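Local coordinates for core protein P7 (Pseudomonas phage phi12, PDB 2Q82) that is a structural core protein of the phage, probably working in assembly of its inner polymerase-containing particle, though its exact activity is not established, at residues M29-G33 and V91-S97; V37-F41 and M112-L116; V62-D66 and S97-D101. One frame throughout, in Å; residues are numbered along the deposited sequence.

Interaction 1: M29-G33 and V91-S97; sequences MSHNG and VPGQQPS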
loop_
_atom_site.group_PDB
_atom_site.type_symbol
_atom_site.label_atom_id
_atom_site.label_comp_id
_atom_site.label_asym_id
_atom_site.label_seq_id
_atom_site.Cartn_x
_atom_site.Cartn_y
_atom_site.Cartn_z
HETATM N N MSE A 29 5.527 0.088 14.275
HETATM C CA MSE A 29 6.520 -0.151 15.301
HETATM C C MSE A 29 7.872 -0.680 14.812
HETATM O O MSE A 29 7.939 -1.747 14.209
HETATM C CB MSE A 29 5.916 -1.122 16.316
HETATM C CG MSE A 29 6.870 -1.654 17.344
HETATM SE SE MSE A 29 6.152 -3.209 18.300
HETATM C CE MSE A 29 7.685 -3.444 19.488
ATOM N N SER A 30 8.940 0.072 15.090
ATOM C CA SER A 30 10.289 -0.336 14.720
ATOM C C SER A 30 10.730 -1.416 15.690
ATOM O O SER A 30 10.836 -1.171 16.896
ATOM C CB SER A 30 11.263 0.821 14.809
ATOM O OG SER A 30 12.580 0.366 14.546
ATOM N N HIS A 31 11.027 -2.598 15.161
ATOM C CA HIS A 31 11.382 -3.701 16.029
ATOM C C HIS A 31 11.872 -4.950 15.300
ATOM O O HIS A 31 11.264 -5.388 14.327
ATOM C CB HIS A 31 10.147 -4.041 16.856
ATOM C CG HIS A 31 10.290 -5.252 17.712
ATOM N ND1 HIS A 31 11.004 -5.249 18.902
ATOM C CD2 HIS A 31 9.794 -6.499 17.588
ATOM C CE1 HIS A 31 10.929 -6.434 19.459
ATOM N NE2 HIS A 31 10.199 -7.224 18.681
ATOM N N ASN A 32 12.979 -5.506 15.788
ATOM C CA ASN A 32 13.554 -6.735 15.244
ATOM C C ASN A 32 13.363 -7.777 16.313
ATOM O O ASN A 32 13.605 -7.498 17.482
ATOM C CB ASN A 32 15.054 -6.609 15.015
ATOM C CG ASN A 32 15.385 -5.802 13.805
ATOM O OD1 ASN A 32 14.866 -6.057 12.724
ATOM N ND2 ASN A 32 16.262 -4.828 13.967
ATOM N N GLY A 33 12.960 -8.980 15.938
ATOM C CA GLY A 33 12.774 -9.996 16.951
ATOM C C GLY A 33 11.343 -10.454 16.977
ATOM O O GLY A 33 10.565 -10.088 16.105
ATOM N N VAL A 91 7.060 0.351 23.573
ATOM C CA VAL A 91 6.291 -0.876 23.659
ATOM C C VAL A 91 7.184 -1.768 24.513
ATOM O O VAL A 91 8.368 -1.917 24.240
ATOM C CB VAL A 91 6.068 -1.507 22.296
ATOM C CG1 VAL A 91 5.404 -2.853 22.473
ATOM C CG2 VAL A 91 5.191 -0.590 21.435
ATOM N N PRO A 92 6.620 -2.392 25.550
ATOM C CA PRO A 92 7.464 -3.251 26.382
ATOM C C PRO A 92 8.137 -4.337 25.601
ATOM O O PRO A 92 7.473 -5.076 24.899
ATOM C CB PRO A 92 6.496 -3.797 27.427
ATOM C CG PRO A 92 5.378 -2.913 27.409
ATOM C CD PRO A 92 5.240 -2.335 26.053
ATOM N N GLY A 93 9.465 -4.421 25.712
ATOM C CA GLY A 93 10.205 -5.452 25.004
ATOM C C GLY A 93 10.662 -5.024 23.625
ATOM O O GLY A 93 11.334 -5.776 22.930
ATOM N N GLN A 94 10.305 -3.811 23.223
ATOM C CA GLN A 94 10.688 -3.316 21.909
ATOM C C GLN A 94 12.205 -3.248 21.703
ATOM O O GLN A 94 12.930 -2.756 22.559
ATOM C CB GLN A 94 10.063 -1.941 21.689
ATOM C CG GLN A 94 10.322 -1.330 20.326
ATOM C CD GLN A 94 9.482 -0.084 20.100
ATOM O OE1 GLN A 94 8.810 0.395 21.016
ATOM N NE2 GLN A 94 9.514 0.446 18.886
ATOM N N GLN A 95 12.668 -3.762 20.562
ATOM C CA GLN A 95 14.089 -3.748 20.186
ATOM C C GLN A 95 14.153 -3.102 18.822
ATOM O O GLN A 95 14.190 -3.783 17.798
ATOM C CB GLN A 95 14.654 -5.144 20.046
ATOM C CG GLN A 95 14.414 -5.994 21.230
ATOM C CD GLN A 95 15.154 -7.292 21.134
ATOM O OE1 GLN A 95 14.815 -8.162 20.328
ATOM N NE2 GLN A 95 16.193 -7.432 21.946
ATOM N N PRO A 96 14.173 -1.771 18.798
ATOM C CA PRO A 96 14.222 -0.974 17.580
ATOM C C PRO A 96 15.293 -1.288 16.570
ATOM O O PRO A 96 16.451 -1.566 16.905
ATOM C CB PRO A 96 14.390 0.448 18.088
ATOM C CG PRO A 96 13.804 0.421 19.426
ATOM C CD PRO A 96 14.201 -0.911 19.986
ATOM N N SER A 97 14.881 -1.185 15.315
ATOM C CA SER A 97 15.769 -1.370 14.191
ATOM C C SER A 97 16.281 0.019 13.887
ATOM O O SER A 97 15.501 0.937 13.641
ATOM C CB SER A 97 15.019 -1.893 12.977
ATOM O OG SER A 97 15.688 -1.502 11.789
HETATM O O HOH W 1 8.965 2.559 16.309
HETATM O O HOH W 2 17.645 -4.138 16.893
#

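Interaction 2: V37-F41 and M112-L116; sequences VITGF and MVRVL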
loop_
_atom_site.group_PDB
_atom_site.type_symbol
_atom_site.label_atom_id
_atom_site.label_comp_id
_atom_site.label_asym_id
_atom_site.label_seq_id
_atom_site.Cartn_x
_atom_site.Cartn_y
_atom_site.Cartn_z
ATOM N N VAL A 37 2.758 -8.845 22.272
ATOM C CA VAL A 37 1.315 -8.947 22.345
ATOM C C VAL A 37 0.971 -7.561 22.881
ATOM O O VAL A 37 1.662 -7.026 23.750
ATOM C CB VAL A 37 0.813 -10.006 23.337
ATOM C CG1 VAL A 37 -0.699 -9.951 23.414
ATOM C CG2 VAL A 37 1.244 -11.384 22.881
ATOM N N ILE A 38 -0.072 -6.965 22.333
ATOM C CA ILE A 38 -0.473 -5.639 22.748
ATOM C C ILE A 38 -1.963 -5.680 22.881
ATOM O O ILE A 38 -2.680 -5.963 21.931
ATOM C CB ILE A 38 -0.065 -4.584 21.706
ATOM C CG1 ILE A 38 1.457 -4.568 21.579
ATOM C CG2 ILE A 38 -0.503 -3.209 22.148
ATOM C CD1 ILE A 38 1.983 -3.905 20.313
ATOM N N THR A 39 -2.421 -5.398 24.084
ATOM C CA THR A 39 -3.829 -5.429 24.370
ATOM C C THR A 39 -4.725 -4.670 23.400
ATOM O O THR A 39 -4.521 -3.488 23.133
ATOM C CB THR A 39 -4.082 -4.916 25.778
ATOM O OG1 THR A 39 -3.485 -5.814 26.717
ATOM C CG2 THR A 39 -5.564 -4.804 26.035
ATOM N N GLY A 40 -5.727 -5.367 22.881
ATOM C CA GLY A 40 -6.659 -4.735 21.975
ATOM C C GLY A 40 -6.139 -4.425 20.586
ATOM O O GLY A 40 -6.822 -3.766 19.808
ATOM N N PHE A 41 -4.937 -4.885 20.267
ATOM C CA PHE A 41 -4.380 -4.625 18.946
ATOM C C PHE A 41 -3.962 -5.863 18.210
ATOM O O PHE A 41 -3.419 -6.782 18.808
ATOM C CB PHE A 41 -3.145 -3.744 19.027
ATOM C CG PHE A 41 -3.462 -2.326 19.176
ATOM C CD1 PHE A 41 -3.782 -1.807 20.425
ATOM C CD2 PHE A 41 -3.505 -1.502 18.064
ATOM C CE1 PHE A 41 -4.162 -0.485 20.558
ATOM C CE2 PHE A 41 -3.883 -0.181 18.177
ATOM C CZ PHE A 41 -4.211 0.340 19.428
HETATM N N MSE A 112 3.386 4.228 23.077
HETATM C CA MSE A 112 2.324 3.247 23.063
HETATM C C MSE A 112 1.621 3.179 24.413
HETATM O O MSE A 112 0.456 2.826 24.495
HETATM C CB MSE A 112 2.870 1.873 22.736
HETATM C CG MSE A 112 1.773 0.836 22.552
HETATM SE SE MSE A 112 0.974 1.003 20.769
HETATM C CE MSE A 112 -0.914 0.570 21.081
ATOM N N VAL A 113 2.349 3.505 25.471
ATOM C CA VAL A 113 1.778 3.485 26.809
ATOM C C VAL A 113 0.653 4.530 26.904
ATOM O O VAL A 113 -0.404 4.286 27.473
ATOM C CB VAL A 113 2.842 3.773 27.843
ATOM C CG1 VAL A 113 2.209 3.959 29.212
ATOM C CG2 VAL A 113 3.839 2.629 27.869
ATOM N N ARG A 114 0.919 5.697 26.337
ATOM C CA ARG A 114 -0.084 6.750 26.347
ATOM C C ARG A 114 -1.261 6.317 25.510
ATOM O O ARG A 114 -2.399 6.524 25.918
ATOM C CB ARG A 114 0.534 8.026 25.784
ATOM C CG ARG A 114 -0.463 9.072 25.368
ATOM C CD ARG A 114 -0.708 10.106 26.404
ATOM N NE ARG A 114 -0.825 9.528 27.732
ATOM C CZ ARG A 114 -1.955 9.516 28.424
ATOM N NH1 ARG A 114 -3.047 10.051 27.905
ATOM N NH2 ARG A 114 -1.980 8.990 29.641
ATOM N N VAL A 115 -1.022 5.698 24.361
ATOM C CA VAL A 115 -2.105 5.233 23.515
ATOM C C VAL A 115 -2.996 4.234 24.255
ATOM O O VAL A 115 -4.219 4.356 24.269
ATOM C CB VAL A 115 -1.531 4.545 22.251
ATOM C CG1 VAL A 115 -2.626 3.818 21.500
ATOM C CG2 VAL A 115 -0.872 5.581 21.360
ATOM N N LEU A 116 -2.374 3.242 24.875
ATOM C CA LEU A 116 -3.121 2.231 25.600
ATOM C C LEU A 116 -3.899 2.829 26.768
ATOM O O LEU A 116 -5.026 2.428 27.039
ATOM C CB LEU A 116 -2.170 1.154 26.101
ATOM C CG LEU A 116 -1.592 0.328 24.955
ATOM C CD1 LEU A 116 -0.472 -0.542 25.468
ATOM C CD2 LEU A 116 -2.681 -0.530 24.329
#

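Interaction 3: V62-D66 and S97-D101; sequences VLGDD and SALVD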
loop_
_atom_site.group_PDB
_atom_site.type_symbol
_atom_site.label_atom_id
_atom_site.label_comp_id
_atom_site.label_asym_id
_atom_site.label_seq_id
_atom_site.Cartn_x
_atom_site.Cartn_y
_atom_site.Cartn_z
ATOM N N VAL A 62 4.565 -4.239 12.554
ATOM C CA VAL A 62 5.920 -4.302 13.064
ATOM C C VAL A 62 6.930 -4.358 11.938
ATOM O O VAL A 62 6.901 -5.263 11.103
ATOM C CB VAL A 62 6.104 -5.529 13.957
ATOM C CG1 VAL A 62 7.479 -5.502 14.609
ATOM C CG2 VAL A 62 5.011 -5.563 15.007
ATOM N N LEU A 63 7.830 -3.384 11.944
ATOM C CA LEU A 63 8.855 -3.296 10.936
ATOM C C LEU A 63 10.253 -3.450 11.460
ATOM O O LEU A 63 10.659 -2.759 12.382
ATOM C CB LEU A 63 8.768 -1.924 10.242
ATOM C CG LEU A 63 7.695 -1.804 9.151
ATOM C CD1 LEU A 63 6.374 -1.966 9.725
ATOM C CD2 LEU A 63 7.776 -0.489 8.483
ATOM N N GLY A 64 10.986 -4.382 10.875
ATOM C CA GLY A 64 12.377 -4.570 11.251
ATOM C C GLY A 64 13.263 -4.306 10.044
ATOM O O GLY A 64 12.834 -3.775 9.017
ATOM N N ASP A 65 14.523 -4.685 10.165
ATOM C CA ASP A 65 15.475 -4.487 9.099
ATOM C C ASP A 65 15.015 -5.005 7.776
ATOM O O ASP A 65 15.391 -4.463 6.753
ATOM C CB ASP A 65 16.761 -5.183 9.462
ATOM C CG ASP A 65 17.563 -4.390 10.436
ATOM O OD1 ASP A 65 17.019 -3.765 11.344
ATOM O OD2 ASP A 65 18.780 -4.384 10.320
ATOM N N ASP A 66 14.201 -6.050 7.767
ATOM C CA ASP A 66 13.767 -6.600 6.505
ATOM C C ASP A 66 12.698 -5.758 5.828
ATOM O O ASP A 66 12.281 -6.066 4.721
ATOM C CB ASP A 66 13.305 -8.046 6.704
ATOM C CG ASP A 66 12.087 -8.168 7.604
ATOM O OD1 ASP A 66 11.853 -7.269 8.437
ATOM O OD2 ASP A 66 11.385 -9.187 7.476
ATOM N N SER A 97 14.881 -1.185 15.315
ATOM C CA SER A 97 15.769 -1.370 14.191
ATOM C C SER A 97 16.281 0.019 13.887
ATOM O O SER A 97 15.501 0.937 13.641
ATOM C CB SER A 97 15.019 -1.893 12.977
ATOM O OG SER A 97 15.688 -1.502 11.789
ATOM N N ALA A 98 17.597 0.171 13.917
ATOM C CA ALA A 98 18.207 1.456 13.643
ATOM C C ALA A 98 17.885 1.918 12.228
ATOM O O ALA A 98 17.733 3.107 11.977
ATOM C CB ALA A 98 19.697 1.362 13.827
ATOM N N LEU A 99 17.793 0.968 11.307
ATOM C CA LEU A 99 17.493 1.291 9.925
ATOM C C LEU A 99 16.082 1.857 9.824
ATOM O O LEU A 99 15.864 2.928 9.251
ATOM C CB LEU A 99 17.623 0.045 9.057
ATOM C CG LEU A 99 17.200 0.198 7.595
ATOM C CD1 LEU A 99 18.053 1.240 6.916
ATOM C CD2 LEU A 99 17.335 -1.129 6.884
ATOM N N VAL A 100 15.119 1.138 10.386
ATOM C CA VAL A 100 13.739 1.600 10.345
ATOM C C VAL A 100 13.610 2.947 11.052
ATOM O O VAL A 100 12.981 3.874 10.544
ATOM C CB VAL A 100 12.795 0.571 10.989
ATOM C CG1 VAL A 100 11.400 1.152 11.154
ATOM C CG2 VAL A 100 12.732 -0.671 10.117
ATOM N N ASP A 101 14.211 3.070 12.230
ATOM C CA ASP A 101 14.122 4.330 12.951
ATOM C C ASP A 101 14.614 5.500 12.108
ATOM O O ASP A 101 14.037 6.578 12.133
ATOM C CB ASP A 101 14.956 4.292 14.218
ATOM C CG ASP A 101 14.360 3.400 15.277
ATOM O OD1 ASP A 101 13.232 2.898 15.098
ATOM O OD2 ASP A 101 15.041 3.216 16.298
HETATM O O HOH W 3 19.253 -1.875 11.815
#

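Interaction 1: M29-G33 and V91-S97
Start at the end of strand 25-30, where the chain leaves the sheet and meets the loop that follows strand 84-89. Ser30 does the most polar work. Ser30 O accepts from Gln94 NE2 at 2.9 Å and also receives a CA-H...O contact from Pro96 CA at 3.5 Å. Ser30 N is satisfied by water 1, 2.8 Å away, and Ser30 OG accepts a hydrogen bond from Ser97 N (2.9 Å) while also bonding to Asp101. One residue on, His31 presents the edge of its ring: His31 ND1 accepts from Gln95 N at 2.8 Å. As an acceptor ND1 carries no proton here, and NE2 is hydrogen-bonded to Asp34 O. Asn32 N returns a bond to Gln95 O at 2.9 Å, so the backbone of Gln95 is served at both ends by consecutive residues. The Asn32 side chain works on both sides: OD1 accepts from Asp65 N, while Asn32 ND2 lies 3.3 Å from Ser97 CB and weakly holds water 2, the same water that donates to Pro96 O. The loop folds as a type II turn from Val91 to Gln94, closed by Gln94 N to Val91 O (2.9 Å), with Gln94 OE1 accepting from Val91 N at 3.1 Å. Against it the methyl CE of Met29, modelled as selenomethionine, lies 3.5 Å from Gln94 CG and 3.8 Å from Val91 CB. Strands 25-30 and 84-89 are neighbours whose connections run off in opposite directions, one to 42-45 and one to 109-111, so the two loops meet at the topological switch point of a parallel alpha/beta sheet.

Interaction 2: V37-F41 and M112-L116
A selenomethionine methyl sits over the face of a phenylalanine ring: Met112 CE is 3.8 Å from the centroid of Phe41, 23° off the ring normal, a CH-pi contact. It joins two parts of the parallel alpha/beta fold, the first turn of helix 112-127 and the loop leading into strand 42-45. That loop folds as a type II turn from Ile38 to Phe41, closed by Phe41 N to Ile38 O at 3.0 Å, with Gly40 taking the positive phi of the turn. The turn brings Ile38 and Phe41 to the helix together. Ile38 CG2 packs 3.9 Å from Met112 CE and 4.1 Å from Leu116 CD2, one helical turn further on. Val115 CG1 reaches Phe41 CZ at 4.3 Å. The side chains that meet are apolar, though the backbone Thr39 O also comes 3.7 Å from Leu116 CD2. Val60 of strand 59-63 also touches both Ile38 and Phe41. Following the Met112 side chain back from its methyl completes a Met-aromatic contact, with SE 5.4 Å from the centroid of the Phe41 ring.

Interaction 3: V62-D66 and S97-D101
Asp65 and Val100 each lose 56 Å² of surface here, and Ser97 a further 35 Å²; between them they explain the contact. Ser97 is the N-cap of helix 98-103. Ser97 OG accepts from Val100 N at 3.0 Å, with an almost straight N-H...O line of 177°, and donates to Asp65 OD1 at 2.7 Å. One hydroxyl thus caps the helix and ties it to the chain leaving strand 59-63. Asp65 adds a second, indirect link: water 3 donates to Asp65 OD2 at 3.0 Å and accepts from Leu99 N at 3.2 Å. The backbone of Asp65 is anchored as well, its N donating to Asn32 OD1.

Val100 packs against the strand end. Val100 CG2 lies on two carbonyl oxygens, 3.3 Å from Gly64 O and 3.7 Å from Leu63 O, while Val100 CG1 makes the apolar contact, 4.1 Å from Leu63 CB. The Leu63 side chain goes on to touch Leu70 and Phe74 of helix 68-76, so the valine is packed beside the core of this alpha/beta fold. Leu99 CD2 closes the outer side, 3.9 Å from Asp65 O. The chemistry implies a reinforced helix start: the Ser97 hydroxyl donates its hydrogen bond to Asp65 OD1, so its oxygen can accept from Val100 N, and the carboxylate sits near the helix N-terminus, favourable to the helix dipole, reaching Leu99 N through water 3.

How the interactions relate
Interactions 1 and 3 share a polar network round Ser97, with apolar contacts at its sides: their centres lie 8 Å apart, and strands 25-30 and 59-63 lie side by side in the sheet, with Met29 O 2.8 Å from Leu63 N. Interaction 3 is the more buried; interaction 1 mixes a buried strand end with a loop largely exposed between its buried ends, Val91 and Ser97. Interaction 2, partly buried, uses apolar side chains instead. It touches interaction 1 through Val91, whose CG2 is 3.6 Å from Met112 CB, but not interaction 3, whose centre is about 20 Å from its own. Loop 91-97 therefore spans the distance between helices 98-103 and 112-127.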